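Local coordinates for conserved protein MTH689 (Methanothermobacter thermautotrophicus, PDB 2WNY), which is of unknown function but belongs to an RNA-binding protein family, is encoded in the exosome superoperon, and probably binds RNA, at residues A[9-14]-A[32-37]. The protein carries 1 engineered substitution. Numbering follows the deposited sequence.
Sequences HNISYC and NVIPGA. Engineered in segment 9-14: Cys-14 (natural residue Arg).
Tyr-13 meets Ile-34 and Ala-37 where a type II beta turn, Ile-34 to Ala-37, sits over an inner strand of an antiparallel sheet, an example of a loop packed on a sheet through apolar contacts, with no hydrogen bond between residues 9-14 and 32-37. The end of Ile-34 reaches the near part of the ring, CD1 lying 3.7 Å from CD2 of Tyr-13, while the methyl of Ala-37 settles by the far end, its CB 3.6 Å from OH of Tyr-13. Both approach the ring obliquely. With CG set between the backbone N and the carbonyl carbon (chi1 65°), the ring of Tyr-13 extends lengthwise past both residues. Ile-34 CD1 also touches Ile-11 CG2 at 4.3 Å, the alternation of the strand having put Ile-11 and Tyr-13 on the same side of the sheet. Replacing Tyr-13 by an alanine is likely to leave the methyls of Ile-34 and Ala-37 without the ring they touch and to open a gap beneath the turn. Farther out, Leu-118 and Pro-39 also touch Tyr-13, and Leu-65 and Phe-68 of helix 62-76 pack on Ile-11. The turn itself is closed by a backbone hydrogen bond, Ala-37 N to Ile-34 O at 3.1 Å.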
loop_
_atom_site.group_PDB
_atom_site.type_symbol
_atom_site.label_atom_id
_atom_site.label_comp_id
_atom_site.label_asym_id
_atom_site.label_seq_id
_atom_site.Cartn_x
_atom_site.Cartn_y
_atom_site.Cartn_z
ATOM N N HIS A 9 10.643 -5.769 -2.598
ATOM C CA HIS A 9 11.676 -5.785 -1.549
ATOM C C HIS A 9 11.070 -5.521 -0.184
ATOM O O HIS A 9 11.393 -6.169 0.824
ATOM C CB HIS A 9 12.740 -4.746 -1.882
ATOM C CG HIS A 9 13.575 -5.118 -3.064
ATOM N ND1 HIS A 9 14.331 -6.270 -3.101
ATOM C CD2 HIS A 9 13.786 -4.490 -4.243
ATOM C CE1 HIS A 9 14.965 -6.341 -4.258
ATOM N NE2 HIS A 9 14.660 -5.268 -4.965
ATOM N N ASN A 10 10.171 -4.548 -0.163
ATOM C CA ASN A 10 9.542 -4.120 1.077
ATOM C C ASN A 10 8.305 -3.289 0.731
ATOM O O ASN A 10 8.120 -2.892 -0.434
ATOM C CB ASN A 10 10.548 -3.338 1.932
ATOM C CG ASN A 10 10.959 -2.010 1.299
ATOM O OD1 ASN A 10 10.127 -1.133 1.101
ATOM N ND2 ASN A 10 12.242 -1.862 0.991
ATOM N N ILE A 11 7.461 -3.040 1.728
ATOM C CA ILE A 11 6.320 -2.131 1.560
ATOM C C ILE A 11 6.339 -1.155 2.725
ATOM O O ILE A 11 6.398 -1.586 3.897
ATOM C CB ILE A 11 4.965 -2.872 1.622
ATOM C CG1 ILE A 11 4.923 -4.018 0.613
ATOM C CG2 ILE A 11 3.811 -1.885 1.357
ATOM C CD1 ILE A 11 3.583 -4.722 0.528
ATOM N N SER A 12 6.333 0.137 2.408
ATOM C CA SER A 12 6.112 1.169 3.412
ATOM C C SER A 12 4.614 1.475 3.361
ATOM O O SER A 12 4.022 1.489 2.271
ATOM C CB SER A 12 6.904 2.435 3.101
ATOM O OG SER A 12 8.289 2.238 3.274
ATOM N N TYR A 13 4.004 1.704 4.519
ATOM C CA TYR A 13 2.584 2.062 4.546
ATOM C C TYR A 13 2.339 3.195 5.515
ATOM O O TYR A 13 3.087 3.384 6.505
ATOM C CB TYR A 13 1.684 0.847 4.836
ATOM C CG TYR A 13 1.889 0.259 6.210
ATOM C CD1 TYR A 13 1.248 0.810 7.329
ATOM C CD2 TYR A 13 2.724 -0.832 6.398
ATOM C CE1 TYR A 13 1.447 0.292 8.596
ATOM C CE2 TYR A 13 2.926 -1.350 7.649
ATOM C CZ TYR A 13 2.274 -0.794 8.746
ATOM O OH TYR A 13 2.475 -1.319 9.988
ATOM N N CYS A 14 1.312 3.977 5.193
ATOM C CA CYS A 14 0.914 5.103 5.984
ATOM C C CYS A 14 -0.621 5.201 5.961
ATOM O O CYS A 14 -1.226 5.061 4.901
ATOM C CB CYS A 14 1.544 6.361 5.356
ATOM S SG CYS A 14 1.278 7.785 6.289
ATOM N N ASN A 32 -6.711 -5.608 6.435
ATOM C CA ASN A 32 -7.311 -6.203 5.243
ATOM C C ASN A 32 -6.431 -5.959 4.021
ATOM O O ASN A 32 -6.711 -6.425 2.933
ATOM C CB ASN A 32 -8.719 -5.670 5.024
ATOM C CG ASN A 32 -9.722 -6.304 5.959
ATOM O OD1 ASN A 32 -9.519 -7.420 6.416
ATOM N ND2 ASN A 32 -10.790 -5.588 6.270
ATOM N N VAL A 33 -5.371 -5.184 4.209
ATOM C CA VAL A 33 -4.441 -4.917 3.129
ATOM C C VAL A 33 -3.133 -5.602 3.508
ATOM O O VAL A 33 -2.545 -6.321 2.703
ATOM C CB VAL A 33 -4.224 -3.392 2.918
ATOM C CG1 VAL A 33 -3.155 -3.123 1.851
ATOM C CG2 VAL A 33 -5.546 -2.682 2.541
ATOM N N ILE A 34 -2.687 -5.426 4.750
ATOM C CA ILE A 34 -1.500 -6.168 5.196
ATOM C C ILE A 34 -1.827 -6.864 6.503
ATOM O O ILE A 34 -1.723 -6.250 7.564
ATOM C CB ILE A 34 -0.293 -5.218 5.395
ATOM C CG1 ILE A 34 0.044 -4.470 4.098
ATOM C CG2 ILE A 34 0.914 -5.973 5.927
ATOM C CD1 ILE A 34 1.067 -3.335 4.267
ATOM N N PRO A 35 -2.254 -8.144 6.448
ATOM C CA PRO A 35 -2.542 -8.810 7.711
ATOM C C PRO A 35 -1.315 -8.818 8.611
ATOM O O PRO A 35 -0.205 -8.968 8.137
ATOM C CB PRO A 35 -2.884 -10.248 7.273
ATOM C CG PRO A 35 -3.526 -10.031 5.900
ATOM C CD PRO A 35 -2.552 -9.021 5.299
ATOM N N GLY A 36 -1.534 -8.629 9.901
ATOM C CA GLY A 36 -0.449 -8.644 10.866
ATOM C C GLY A 36 0.341 -7.355 10.944
ATOM O O GLY A 36 1.269 -7.257 11.748
ATOM N N ALA A 37 -0.003 -6.350 10.136
ATOM C CA ALA A 37 0.764 -5.115 10.216
ATOM C C ALA A 37 0.650 -4.550 11.630
ATOM O O ALA A 37 -0.424 -4.559 12.233
ATOM C CB ALA A 37 0.291 -4.087 9.163
#